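Local atomic coordinates of chromosome-partitioning ATPase Soj (Thermus thermophilus, PDB entry 1WCV), a protein that hydrolyses ATP, binds double-stranded DNA cooperatively to form nucleoprotein filaments only when ATP is present, and probably takes part in chromosome partitioning. Residues 204-209 / 233-238; 28-33 / 220-225; 61-66 / 86-91; 41-46 / 115-120; 132-137 / 167-172. One frame throughout, in Å; residues are numbered along the deposited sequence.

Interaction 1: residues 204-209 / 233-238; sequences TVIPRN and HAYRRL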
# COMPACT_ATOMS: atom_id res chain seq x y z
N THR A 204 0.60 -2.13 -2.27
CA THR A 204 1.63 -1.28 -2.87
C THR A 204 1.44 -1.34 -4.38
O THR A 204 1.31 -2.42 -4.96
CB THR A 204 3.05 -1.78 -2.53
OG1 THR A 204 3.20 -1.86 -1.11
CG2 THR A 204 4.10 -0.84 -3.11
N VAL A 205 1.41 -0.18 -5.01
CA VAL A 205 1.23 -0.09 -6.44
C VAL A 205 2.45 0.63 -6.99
O VAL A 205 2.90 1.61 -6.39
CB VAL A 205 -0.05 0.72 -6.75
CG1 VAL A 205 -0.13 1.07 -8.24
CG2 VAL A 205 -1.26 -0.09 -6.35
N ILE A 206 2.99 0.15 -8.11
CA ILE A 206 4.16 0.79 -8.72
C ILE A 206 3.69 1.83 -9.74
O ILE A 206 2.98 1.52 -10.69
CB ILE A 206 5.08 -0.24 -9.44
CG1 ILE A 206 5.31 -1.46 -8.53
CG2 ILE A 206 6.42 0.41 -9.77
CD1 ILE A 206 5.94 -1.13 -7.19
N PRO A 207 4.09 3.09 -9.55
CA PRO A 207 3.68 4.16 -10.46
C PRO A 207 4.47 4.21 -11.76
O PRO A 207 5.62 3.78 -11.83
CB PRO A 207 3.93 5.41 -9.64
CG PRO A 207 5.25 5.07 -9.00
CD PRO A 207 5.03 3.61 -8.54
N ARG A 208 3.83 4.76 -12.79
CA ARG A 208 4.53 4.94 -14.05
C ARG A 208 5.43 6.12 -13.69
O ARG A 208 4.97 7.09 -13.10
CB ARG A 208 3.54 5.34 -15.15
CG ARG A 208 4.09 5.19 -16.56
CD ARG A 208 3.04 5.54 -17.60
NE ARG A 208 3.41 5.07 -18.93
CZ ARG A 208 3.49 3.78 -19.26
NH1 ARG A 208 3.21 2.85 -18.36
NH2 ARG A 208 3.85 3.43 -20.49
N ASN A 209 6.71 6.03 -14.02
CA ASN A 209 7.65 7.11 -13.70
C ASN A 209 8.83 7.04 -14.66
O ASN A 209 9.35 5.96 -14.93
CB ASN A 209 8.14 6.99 -12.25
CG ASN A 209 9.17 8.05 -11.89
OD1 ASN A 209 10.38 7.84 -12.05
ND2 ASN A 209 8.70 9.19 -11.42
N HIS A 233 10.79 4.29 -3.94
CA HIS A 233 10.07 4.20 -2.67
C HIS A 233 9.02 3.09 -2.72
O HIS A 233 8.81 2.37 -1.75
CB HIS A 233 9.40 5.54 -2.33
CG HIS A 233 10.36 6.64 -2.02
ND1 HIS A 233 11.15 6.66 -0.88
CD2 HIS A 233 10.68 7.77 -2.71
CE1 HIS A 233 11.90 7.74 -0.88
NE2 HIS A 233 11.64 8.43 -1.98
N ALA A 234 8.35 2.96 -3.87
CA ALA A 234 7.33 1.92 -4.01
C ALA A 234 7.94 0.51 -3.97
O ALA A 234 7.42 -0.38 -3.30
CB ALA A 234 6.55 2.13 -5.30
N TYR A 235 9.05 0.30 -4.68
CA TYR A 235 9.66 -1.03 -4.64
C TYR A 235 10.25 -1.37 -3.28
O TYR A 235 10.30 -2.54 -2.89
CB TYR A 235 10.72 -1.19 -5.75
CG TYR A 235 10.09 -1.65 -7.04
CD1 TYR A 235 9.44 -2.88 -7.12
CD2 TYR A 235 10.09 -0.84 -8.18
CE1 TYR A 235 8.80 -3.28 -8.29
CE2 TYR A 235 9.46 -1.23 -9.35
CZ TYR A 235 8.81 -2.45 -9.40
OH TYR A 235 8.16 -2.82 -10.55
N ARG A 236 10.68 -0.35 -2.53
CA ARG A 236 11.21 -0.59 -1.19
C ARG A 236 10.05 -1.11 -0.34
O ARG A 236 10.18 -2.08 0.40
CB ARG A 236 11.76 0.72 -0.61
CG ARG A 236 12.17 0.67 0.87
CD ARG A 236 13.27 -0.35 1.14
NE ARG A 236 13.61 -0.48 2.56
CZ ARG A 236 14.34 0.38 3.25
NH1 ARG A 236 14.82 1.48 2.67
NH2 ARG A 236 14.60 0.15 4.53
N ARG A 237 8.90 -0.46 -0.48
CA ARG A 237 7.71 -0.83 0.29
C ARG A 237 7.19 -2.20 -0.16
O ARG A 237 6.75 -3.00 0.66
CB ARG A 237 6.65 0.26 0.13
CG ARG A 237 5.43 0.11 1.03
CD ARG A 237 4.60 1.40 1.00
NE ARG A 237 5.36 2.54 1.52
CZ ARG A 237 5.69 3.63 0.83
NH1 ARG A 237 5.32 3.76 -0.44
NH2 ARG A 237 6.38 4.59 1.40
N LEU A 238 7.25 -2.48 -1.46
CA LEU A 238 6.79 -3.76 -1.96
C LEU A 238 7.59 -4.91 -1.36
O LEU A 238 7.03 -5.94 -1.01
CB LEU A 238 6.91 -3.82 -3.49
CG LEU A 238 6.46 -5.16 -4.09
CD1 LEU A 238 4.99 -5.39 -3.79
CD2 LEU A 238 6.70 -5.15 -5.59

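Interaction 2: residues 28-33 / 220-225; sequences AAYLAR and KTIAQH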
# COMPACT_ATOMS: atom_id res chain seq x y z
N ALA A 28 14.29 -7.76 -6.29
CA ALA A 28 15.54 -8.40 -5.91
C ALA A 28 16.46 -7.39 -5.25
O ALA A 28 17.10 -7.70 -4.25
CB ALA A 28 16.21 -9.00 -7.14
N ALA A 29 16.52 -6.19 -5.80
CA ALA A 29 17.39 -5.14 -5.27
C ALA A 29 17.03 -4.76 -3.85
O ALA A 29 17.90 -4.58 -3.00
CB ALA A 29 17.35 -3.91 -6.16
N TYR A 30 15.73 -4.64 -3.58
CA TYR A 30 15.31 -4.27 -2.24
C TYR A 30 15.24 -5.42 -1.25
O TYR A 30 15.40 -5.20 -0.05
CB TYR A 30 13.99 -3.50 -2.30
CG TYR A 30 14.22 -2.10 -2.82
CD1 TYR A 30 14.82 -1.13 -2.02
CD2 TYR A 30 13.91 -1.77 -4.13
CE1 TYR A 30 15.11 0.13 -2.52
CE2 TYR A 30 14.20 -0.50 -4.64
CZ TYR A 30 14.80 0.44 -3.83
OH TYR A 30 15.10 1.69 -4.33
N LEU A 31 15.01 -6.64 -1.72
CA LEU A 31 14.99 -7.76 -0.80
C LEU A 31 16.44 -7.94 -0.32
O LEU A 31 16.70 -8.33 0.82
CB LEU A 31 14.48 -9.03 -1.50
CG LEU A 31 12.97 -9.09 -1.77
CD1 LEU A 31 12.65 -10.33 -2.60
CD2 LEU A 31 12.19 -9.12 -0.45
N ALA A 32 17.39 -7.64 -1.20
CA ALA A 32 18.81 -7.75 -0.85
C ALA A 32 19.13 -6.73 0.24
O ALA A 32 19.82 -7.03 1.21
CB ALA A 32 19.68 -7.49 -2.06
N ARG A 33 18.62 -5.51 0.06
CA ARG A 33 18.86 -4.45 1.03
C ARG A 33 18.19 -4.71 2.36
O ARG A 33 18.48 -4.05 3.36
CB ARG A 33 18.43 -3.10 0.44
CG ARG A 33 19.38 -2.60 -0.66
CD ARG A 33 18.84 -1.35 -1.36
NE ARG A 33 19.83 -0.73 -2.23
CZ ARG A 33 20.27 -1.25 -3.38
NH1 ARG A 33 19.81 -2.42 -3.81
NH2 ARG A 33 21.19 -0.60 -4.09
N LYS A 220 20.85 -0.39 -14.68
CA LYS A 220 20.94 -0.24 -13.23
C LYS A 220 19.59 -0.42 -12.55
O LYS A 220 18.54 -0.15 -13.15
CB LYS A 220 21.49 1.13 -12.87
CG LYS A 220 22.88 1.42 -13.42
CD LYS A 220 23.36 2.81 -13.05
CE LYS A 220 23.62 2.95 -11.55
NZ LYS A 220 24.13 4.30 -11.18
N THR A 221 19.60 -0.88 -11.31
CA THR A 221 18.35 -1.04 -10.58
C THR A 221 17.89 0.38 -10.24
O THR A 221 18.67 1.32 -10.31
CB THR A 221 18.54 -1.80 -9.26
OG1 THR A 221 19.38 -1.04 -8.39
CG2 THR A 221 19.18 -3.17 -9.53
N ILE A 222 16.62 0.54 -9.88
CA ILE A 222 16.15 1.88 -9.55
C ILE A 222 16.83 2.39 -8.28
O ILE A 222 16.96 3.59 -8.06
CB ILE A 222 14.61 1.90 -9.39
CG1 ILE A 222 14.11 3.35 -9.35
CG2 ILE A 222 14.19 1.16 -8.12
CD1 ILE A 222 14.37 4.11 -10.63
N ALA A 223 17.27 1.47 -7.43
CA ALA A 223 17.96 1.88 -6.21
C ALA A 223 19.31 2.52 -6.57
O ALA A 223 19.77 3.45 -5.89
CB ALA A 223 18.18 0.67 -5.30
N GLN A 224 19.93 2.03 -7.64
CA GLN A 224 21.21 2.57 -8.09
C GLN A 224 21.01 3.83 -8.92
O GLN A 224 21.74 4.81 -8.77
CB GLN A 224 21.96 1.56 -8.97
CG GLN A 224 22.45 0.31 -8.27
CD GLN A 224 23.03 -0.71 -9.24
OE1 GLN A 224 22.34 -1.17 -10.15
NE2 GLN A 224 24.29 -1.05 -9.05
N HIS A 225 20.00 3.81 -9.78
CA HIS A 225 19.72 4.92 -10.68
C HIS A 225 19.07 6.18 -10.09
O HIS A 225 19.47 7.30 -10.40
CB HIS A 225 18.86 4.42 -11.84
CG HIS A 225 18.65 5.43 -12.93
ND1 HIS A 225 19.68 5.95 -13.67
CD2 HIS A 225 17.52 6.01 -13.39
CE1 HIS A 225 19.20 6.81 -14.55
NE2 HIS A 225 17.89 6.87 -14.40

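Interaction 3: residues 61-66 / 86-91; sequences VYHLLQ and TPDLVG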
# COMPACT_ATOMS: atom_id res chain seq x y z
N VAL A 61 21.65 -19.83 -17.44
CA VAL A 61 20.76 -20.87 -16.94
C VAL A 61 20.75 -22.13 -17.80
O VAL A 61 20.49 -23.22 -17.30
CB VAL A 61 19.31 -20.33 -16.83
CG1 VAL A 61 19.26 -19.19 -15.83
CG2 VAL A 61 18.83 -19.85 -18.18
N TYR A 62 21.03 -21.98 -19.09
CA TYR A 62 21.05 -23.13 -19.98
C TYR A 62 22.10 -24.13 -19.52
O TYR A 62 21.87 -25.34 -19.54
CB TYR A 62 21.35 -22.70 -21.42
CG TYR A 62 21.26 -23.84 -22.43
CD1 TYR A 62 22.24 -24.84 -22.48
CD2 TYR A 62 20.20 -23.91 -23.33
CE1 TYR A 62 22.17 -25.88 -23.41
CE2 TYR A 62 20.12 -24.95 -24.26
CZ TYR A 62 21.10 -25.92 -24.30
OH TYR A 62 21.02 -26.94 -25.23
N HIS A 63 23.25 -23.61 -19.12
CA HIS A 63 24.34 -24.45 -18.65
C HIS A 63 24.00 -25.07 -17.31
O HIS A 63 24.50 -26.15 -16.96
CB HIS A 63 25.61 -23.61 -18.55
CG HIS A 63 26.01 -22.99 -19.85
ND1 HIS A 63 26.44 -23.73 -20.93
CD2 HIS A 63 26.02 -21.69 -20.25
CE1 HIS A 63 26.69 -22.92 -21.95
NE2 HIS A 63 26.44 -21.68 -21.56
N LEU A 64 23.15 -24.39 -16.54
CA LEU A 64 22.74 -24.91 -15.24
C LEU A 64 21.95 -26.18 -15.50
O LEU A 64 22.13 -27.19 -14.82
CB LEU A 64 21.85 -23.90 -14.52
CG LEU A 64 21.39 -24.33 -13.13
CD1 LEU A 64 22.57 -24.29 -12.17
CD2 LEU A 64 20.28 -23.40 -12.65
N LEU A 65 21.05 -26.12 -16.48
CA LEU A 65 20.24 -27.27 -16.85
C LEU A 65 21.14 -28.22 -17.61
O LEU A 65 20.86 -29.42 -17.72
CB LEU A 65 19.08 -26.83 -17.75
CG LEU A 65 18.14 -25.76 -17.19
CD1 LEU A 65 17.24 -25.23 -18.29
CD2 LEU A 65 17.34 -26.35 -16.04
N GLN A 66 22.23 -27.67 -18.14
CA GLN A 66 23.21 -28.42 -18.91
C GLN A 66 24.29 -29.03 -18.01
O GLN A 66 25.35 -29.45 -18.48
CB GLN A 66 23.82 -27.49 -19.98
CG GLN A 66 24.92 -28.09 -20.83
CD GLN A 66 25.08 -27.38 -22.16
OE1 GLN A 66 25.22 -26.16 -22.22
NE2 GLN A 66 25.07 -28.15 -23.25
N THR A 86 20.98 -16.17 -21.88
CA THR A 86 21.68 -15.89 -23.12
C THR A 86 20.81 -16.38 -24.28
O THR A 86 19.82 -17.08 -24.07
CB THR A 86 23.03 -16.64 -23.19
OG1 THR A 86 22.79 -18.04 -23.01
CG2 THR A 86 23.97 -16.16 -22.10
N PRO A 87 21.17 -16.01 -25.52
CA PRO A 87 20.37 -16.46 -26.67
C PRO A 87 20.52 -17.97 -26.85
O PRO A 87 20.06 -18.55 -27.83
CB PRO A 87 20.95 -15.66 -27.83
CG PRO A 87 22.37 -15.44 -27.42
CD PRO A 87 22.23 -15.09 -25.96
N ASP A 88 21.17 -18.60 -25.88
CA ASP A 88 21.42 -20.04 -25.87
C ASP A 88 20.28 -20.75 -25.14
O ASP A 88 20.02 -21.93 -25.39
CB ASP A 88 22.74 -20.32 -25.14
CG ASP A 88 23.09 -21.79 -25.11
OD1 ASP A 88 23.31 -22.38 -26.19
OD2 ASP A 88 23.14 -22.36 -23.99
N LEU A 89 19.62 -20.03 -24.25
CA LEU A 89 18.52 -20.57 -23.46
C LEU A 89 17.46 -21.22 -24.35
O LEU A 89 16.87 -22.24 -23.99
CB LEU A 89 17.87 -19.45 -22.65
CG LEU A 89 17.58 -19.78 -21.18
CD1 LEU A 89 16.85 -18.60 -20.55
CD2 LEU A 89 16.76 -21.05 -21.07
N VAL A 90 17.23 -20.63 -25.51
CA VAL A 90 16.25 -21.15 -26.46
C VAL A 90 16.33 -22.67 -26.72
O VAL A 90 15.28 -23.33 -26.86
CB VAL A 90 16.34 -20.35 -27.79
CG1 VAL A 90 15.69 -21.09 -28.90
CG2 VAL A 90 15.70 -18.99 -27.59
N GLY A 91 17.56 -23.18 -26.84
CA GLY A 91 17.80 -24.62 -27.04
C GLY A 91 17.00 -25.47 -26.06
O GLY A 91 16.03 -26.14 -26.47
O HOH W 1 21.62 -19.50 -21.00

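Interaction 4: residues 41-46 / 115-120; sequences VDLDPQ and VLLDAP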
# COMPACT_ATOMS: atom_id res chain seq x y z
N VAL A 41 16.99 -15.24 -11.19
CA VAL A 41 17.23 -16.09 -12.36
C VAL A 41 16.44 -15.58 -13.55
O VAL A 41 15.21 -15.49 -13.49
CB VAL A 41 16.81 -17.55 -12.08
CG1 VAL A 41 17.15 -18.41 -13.28
CG2 VAL A 41 17.50 -18.07 -10.82
N ASP A 42 17.14 -15.22 -14.61
CA ASP A 42 16.50 -14.75 -15.83
C ASP A 42 16.15 -16.00 -16.64
O ASP A 42 17.05 -16.68 -17.14
CB ASP A 42 17.45 -13.86 -16.63
CG ASP A 42 16.74 -13.12 -17.76
OD1 ASP A 42 15.59 -13.48 -18.08
OD2 ASP A 42 17.34 -12.19 -18.35
N LEU A 43 14.87 -16.29 -16.77
CA LEU A 43 14.44 -17.47 -17.52
C LEU A 43 13.88 -17.11 -18.90
O LEU A 43 13.35 -17.97 -19.60
CB LEU A 43 13.39 -18.26 -16.73
CG LEU A 43 13.85 -18.93 -15.44
CD1 LEU A 43 12.66 -19.57 -14.74
CD2 LEU A 43 14.90 -19.99 -15.78
N ASP A 44 14.01 -15.85 -19.28
CA ASP A 44 13.50 -15.41 -20.57
C ASP A 44 14.59 -15.45 -21.63
O ASP A 44 15.65 -14.86 -21.45
CB ASP A 44 12.96 -13.98 -20.48
CG ASP A 44 12.11 -13.60 -21.68
OD1 ASP A 44 12.48 -13.95 -22.82
OD2 ASP A 44 11.06 -12.96 -21.49
N PRO A 45 14.35 -16.16 -22.74
CA PRO A 45 15.35 -16.24 -23.81
C PRO A 45 15.75 -14.85 -24.30
O PRO A 45 16.82 -14.68 -24.88
CB PRO A 45 14.63 -17.05 -24.88
CG PRO A 45 13.74 -17.95 -24.08
CD PRO A 45 13.18 -17.00 -23.05
N GLN A 46 14.89 -13.87 -24.06
CA GLN A 46 15.16 -12.50 -24.48
C GLN A 46 16.16 -11.81 -23.55
O GLN A 46 16.74 -10.78 -23.91
CB GLN A 46 13.86 -11.70 -24.53
CG GLN A 46 12.77 -12.33 -25.39
CD GLN A 46 13.18 -12.48 -26.85
OE1 GLN A 46 12.43 -13.01 -27.66
NE2 GLN A 46 14.38 -12.01 -27.19
N VAL A 115 14.81 -16.84 -3.90
CA VAL A 115 15.16 -17.02 -5.30
C VAL A 115 14.02 -16.48 -6.16
O VAL A 115 12.89 -16.95 -6.04
CB VAL A 115 15.36 -18.51 -5.62
CG1 VAL A 115 15.86 -18.66 -7.06
CG2 VAL A 115 16.35 -19.13 -4.64
N LEU A 116 14.31 -15.49 -6.99
CA LEU A 116 13.30 -14.90 -7.87
C LEU A 116 13.50 -15.42 -9.29
O LEU A 116 14.61 -15.39 -9.81
CB LEU A 116 13.40 -13.37 -7.87
CG LEU A 116 12.75 -12.62 -6.69
CD1 LEU A 116 13.23 -13.18 -5.36
CD2 LEU A 116 13.09 -11.13 -6.80
N LEU A 117 12.42 -15.89 -9.91
CA LEU A 117 12.51 -16.42 -11.27
C LEU A 117 11.73 -15.54 -12.23
O LEU A 117 10.50 -15.52 -12.18
CB LEU A 117 11.92 -17.83 -11.31
CG LEU A 117 12.40 -18.83 -10.26
CD1 LEU A 117 11.51 -20.06 -10.29
CD2 LEU A 117 13.86 -19.20 -10.53
N ASP A 118 12.43 -14.81 -13.09
CA ASP A 118 11.77 -13.94 -14.06
C ASP A 118 11.37 -14.79 -15.26
O ASP A 118 12.17 -15.02 -16.16
CB ASP A 118 12.69 -12.80 -14.48
CG ASP A 118 11.97 -11.74 -15.29
OD1 ASP A 118 10.73 -11.61 -15.13
OD2 ASP A 118 12.63 -11.02 -16.08
N ALA A 119 10.11 -15.23 -15.27
CA ALA A 119 9.58 -16.09 -16.32
C ALA A 119 9.12 -15.37 -17.58
O ALA A 119 8.61 -14.25 -17.53
CB ALA A 119 8.42 -16.90 -15.76
N PRO A 120 9.30 -16.02 -18.74
CA PRO A 120 8.87 -15.40 -19.99
C PRO A 120 7.35 -15.47 -20.07
O PRO A 120 6.72 -16.25 -19.35
CB PRO A 120 9.55 -16.27 -21.05
CG PRO A 120 9.60 -17.61 -20.41
CD PRO A 120 9.98 -17.30 -18.98
O HOH W 2 13.93 -11.40 -18.30

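Interaction 5: residues 132-137 / 167-172; sequences AAAEGV and PRLRLL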
# COMPACT_ATOMS: atom_id res chain seq x y z
N ALA A 132 6.68 -24.72 -11.95
CA ALA A 132 6.83 -26.04 -11.35
C ALA A 132 7.89 -26.05 -10.26
O ALA A 132 7.91 -26.95 -9.42
CB ALA A 132 7.18 -27.07 -12.43
N ALA A 133 8.76 -25.04 -10.25
CA ALA A 133 9.83 -24.97 -9.27
C ALA A 133 9.57 -23.98 -8.13
O ALA A 133 10.17 -24.08 -7.05
CB ALA A 133 11.13 -24.61 -9.96
N ALA A 134 8.68 -23.02 -8.36
CA ALA A 134 8.39 -22.01 -7.35
C ALA A 134 7.37 -22.43 -6.30
O ALA A 134 6.64 -23.39 -6.48
CB ALA A 134 7.90 -20.74 -8.05
N GLU A 135 7.34 -21.69 -5.20
CA GLU A 135 6.36 -21.95 -4.15
C GLU A 135 5.38 -20.77 -4.15
O GLU A 135 4.21 -20.92 -3.83
CB GLU A 135 7.03 -22.06 -2.78
CG GLU A 135 7.92 -23.28 -2.60
CD GLU A 135 9.39 -22.96 -2.75
OE1 GLU A 135 9.84 -21.98 -2.12
OE2 GLU A 135 10.09 -23.69 -3.47
N GLY A 136 5.88 -19.60 -4.54
CA GLY A 136 5.03 -18.41 -4.58
C GLY A 136 5.10 -17.74 -5.93
O GLY A 136 6.12 -17.83 -6.62
N VAL A 137 4.03 -17.06 -6.32
CA VAL A 137 4.00 -16.36 -7.60
C VAL A 137 3.55 -14.92 -7.43
O VAL A 137 2.60 -14.65 -6.70
CB VAL A 137 3.02 -17.01 -8.60
CG1 VAL A 137 3.07 -16.29 -9.94
CG2 VAL A 137 3.34 -18.49 -8.78
N PRO A 167 2.34 -29.17 -5.98
CA PRO A 167 1.41 -28.99 -4.86
C PRO A 167 1.66 -27.76 -3.99
O PRO A 167 0.74 -27.23 -3.39
CB PRO A 167 1.57 -30.28 -4.07
CG PRO A 167 1.93 -31.28 -5.12
CD PRO A 167 2.93 -30.52 -5.95
N ARG A 168 2.91 -27.32 -3.90
CA ARG A 168 3.19 -26.17 -3.05
C ARG A 168 3.07 -24.81 -3.74
O ARG A 168 3.35 -23.78 -3.14
CB ARG A 168 4.56 -26.30 -2.38
CG ARG A 168 5.73 -26.54 -3.31
CD ARG A 168 5.92 -28.01 -3.57
NE ARG A 168 7.11 -28.26 -4.39
CZ ARG A 168 7.45 -29.45 -4.86
NH1 ARG A 168 8.55 -29.58 -5.59
NH2 ARG A 168 6.69 -30.51 -4.61
N LEU A 169 2.63 -24.81 -4.99
CA LEU A 169 2.48 -23.57 -5.73
C LEU A 169 1.29 -22.74 -5.22
O LEU A 169 0.17 -23.23 -5.11
CB LEU A 169 2.27 -23.85 -7.22
CG LEU A 169 2.21 -22.60 -8.11
CD1 LEU A 169 3.54 -21.86 -8.05
CD2 LEU A 169 1.91 -23.02 -9.56
N ARG A 170 1.56 -21.48 -4.90
CA ARG A 170 0.52 -20.59 -4.43
C ARG A 170 0.76 -19.17 -4.93
O ARG A 170 1.89 -18.76 -5.20
CB ARG A 170 0.47 -20.56 -2.90
CG ARG A 170 1.78 -20.15 -2.25
CD ARG A 170 1.56 -19.62 -0.84
NE ARG A 170 0.83 -20.56 0.02
CZ ARG A 170 0.45 -20.28 1.26
NH1 ARG A 170 0.71 -19.09 1.79
NH2 ARG A 170 -0.21 -21.19 1.97
N LEU A 171 -0.32 -18.42 -5.05
CA LEU A 171 -0.22 -17.04 -5.49
C LEU A 171 0.22 -16.20 -4.30
O LEU A 171 -0.40 -16.27 -3.24
CB LEU A 171 -1.59 -16.57 -5.95
CG LEU A 171 -1.73 -15.09 -6.28
CD1 LEU A 171 -0.94 -14.78 -7.55
CD2 LEU A 171 -3.22 -14.78 -6.45
N LEU A 172 1.30 -15.43 -4.44
CA LEU A 172 1.72 -14.56 -3.36
C LEU A 172 0.89 -13.30 -3.51
O LEU A 172 0.33 -12.78 -2.53
CB LEU A 172 3.22 -14.23 -3.45
CG LEU A 172 4.20 -15.12 -2.69
CD1 LEU A 172 5.60 -14.52 -2.77
CD2 LEU A 172 3.77 -15.25 -1.23

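Interaction 1: residues 204-209 / 233-238
Ile206 crosses the ring of Tyr235 at about a right angle and meets it with both of its arms. Its CD1 stands over the centre of one face, 3.8 Å from the ring centroid and 12° off the normal, a CH-pi contact, while Ile206 CG2 comes 3.5 Å from Tyr235 CE2. A chi1 of -47° sets CG1 anti to the carbonyl carbon and a chi2 of -58° turns CD1 over the ring, with CG2 the second branch. The small methyl of Ala234 lets the loop come close to the helix: its CB touches Ile206 CD1 at 3.8 Å and Pro207 CD at 3.9 Å. In Thr204, CG2 reaches 3.4 Å from Ala234 O, an oxygen engaged by Leu238 N within the helix. Its OG1 passes 3.7 Å from Arg237 CG and is hydrogen-bonded to Glu241; Arg237 NH2 makes a salt bridge to Glu190 of the second subunit. This loop carries Pro207 and Asn209, which bind nucleotide; the contact packs it against helix 230-246. Tyr235 bonds through OH to Thr23 and packs on Thr22 and Asn26, joining helix 230-246 to helix 18-33, while Ile206 and Leu238 pack on Leu175 of strand 170-177.

Interaction 2: residues 28-33 / 220-225
Ala223 fits between Tyr30 and Arg33, and this is the tight part of the contact. Its CB stands over the centre of the Arg33 guanidinium, 3.4 Å from CZ, and also lies 3.4 Å from Tyr30 OH; its small methyl suits this narrow place. Ile222 CG2 meets the Tyr30 ring in plane at its edge, 3.9 Å from CE2. Beside them, the methyls of Ala29 CB and Thr221 CG2 touch at 3.9 Å. An alanine in place of Tyr30 would probably open a gap beside Ala223 and Ile222 and leave helix 222-225 less firmly seated. Toward solvent the packing thins out, and Gln224 CG comes only to 4.5 Å from Arg33 NH2. Ala29 O lies in the guanidinium plane and accepts from Arg33 NH1 at 3.0 Å, the donor standing 52° above the carbonyl plane; the bond fixes the rotation of the group, while Arg33 N reaches the same oxygen from the opposite face. A capping box starts the short helix, with Gln224 N bonded to Thr221 OG1 and Thr221 N to Gln224 OE1 at 3.0 Å. Asp78 joins the two sides, making a salt bridge to Arg33 NH2 and a hydrogen bond to Thr221 OG1. Helix 18-33 packs between helix 230-246, where Tyr30 meets Ala232 and Ala239, and strand 114-118, where Leu31 meets Leu114 and Leu116.

Interaction 3: residues 61-66 / 86-91
Val61 and Leu89 supply the apolar part of the contact. CG2 of Val61, lying between its own backbone N and carbonyl carbon, comes to 3.3 Å from Leu89 CG, tighter than usual van der Waals contact; the Leu89 chi1 of -134° falls away from any staggered position, consistent with local strain. The aromatic part belongs to Tyr62, whose CG is anti to the backbone N (chi1 -175°). At the ring edge lie Leu89 CA, 3.7 Å from CD2, and Gly91 CA, 3.6 Å from CE2; glycine suits the place because a CB would run into the ring. Asp88 CG lies over one face, offset toward the rim, but the modelled approach of its OD2 is too close and its exact place is doubtful. The polar part is a water bridge: the water accepts from Tyr62 N at 3.2 Å and is hydrogen-bonded to Thr86 OG1 at 2.7 Å, so it ties Tyr62 N to the type I turn Thr86-Leu89. Around the contact, Val61 and Leu64 pack on Leu83 of strand 80-83, and Tyr62 on Ala92 of helix 89-96. The chemistry implies a join made by nonpolar packing and one water, with no direct hydrogen bond between the segments and the place of the carboxylate left doubtful.

Interaction 4: residues 41-46 / 115-120
Pro120 lies over one face of the Asp44 carboxylate, its CB 3.8 Å from Asp44 CG. Of the carboxylate oxygens, Asp44 OD1 takes Gln46 N at 2.7 Å, 31° out of the carboxylate plane, an Asx turn. An alanine at Asp44 would probably leave Gln46 N without this acceptor and bare part of Pro120. A second Asx turn has Asp44 N reaching Asp42 OD1 on its anti side. Asp42 OD1 and Asp118 OD2 lie 4.3 Å apart, and a water donates to both; Asp42 OD2 is hydrogen-bonded to Thr50 OG1. The chains run parallel: Val41 N bonds Leu116 O at 2.8 Å, Asp118 N bonds Val41 O, and Leu43 N bonds Asp118 O. On the face opposite the two aspartates, Val41 CB and Leu117 CD2 touch at 3.7 Å, branched apolar residues suited to a buried sheet. Asp118, at the Walker B position, makes a salt bridge to Lys20 and a hydrogen bond to Thr21, both of the nucleotide site. Strand 38-42 lies between strands 80-83 and 114-118, the latter bordered by strand 8-11; Leu116 packs on helix 18-33, and Leu43 and Ala119 on helix 125-133.

Interaction 5: residues 132-137 / 167-172
Val137 has the most surface buried here, meeting Leu169 through side chain and strand 170-177 through backbone. Its CG2 presses on Leu169 CD1 at 3.5 Å, closer than usual for two carbons. Its O accepts from Leu172 N at 2.7 Å, while Val137 N gives only a weak bond to Arg170 O. A beta-branched valine suits an extended strand and offers this compact apolar surface. Glu135 comes next. Its O accepts from Arg170 N at 2.9 Å, the donor standing 37° above the carbonyl plane, and is crowded by Arg168 O. Its side chain crosses that of Arg168 obliquely, CG to CG 4.0 Å apart, yet the charged ends do not pair; Glu135 OE1 instead accepts from the backbone N of Arg7 and of Arg8. In Leu169, third, a chi2 of 63° turns CD1 toward Val137, and this CD1 also comes 3.8 Å from Ala134 O. Between them Gly136 brings its CA to 3.2 Å from Arg170 O, a CA-H...O contact; a CB there would collide with Leu172 CG. The two strands are parallel and belong to a beta-alpha-beta unit, whose helix 146-164 covers Val137 and Leu169 with Leu158. The chemistry implies a junction carried by main-chain bonds and aliphatic packing, in which opposite charges lie near one another but contribute no salt bridge, and their effect on each other is probably modest.

From the N terminus, helix 18-33 opens interaction 2 and strand 38-42 opens interaction 4. Interaction 3 then opens and closes within the span of interaction 4, linking helices 61-65 and 89-96 beside the strand ends; the two touch through Val61 and Val41. Interaction 4 closes at strand 114-118 in the middle of the sheet, and interaction 5 follows in series, adding the edge strand 170-177. Interactions 3, 4 and 5 all fall within the long loop of interaction 2. Interaction 1 opens at 204-209 before interaction 2 closes at 220-225, and closes at 233-238, so these two cross; Tyr30 packs on Tyr235 between them, tying the C-terminal helices to helix 18-33.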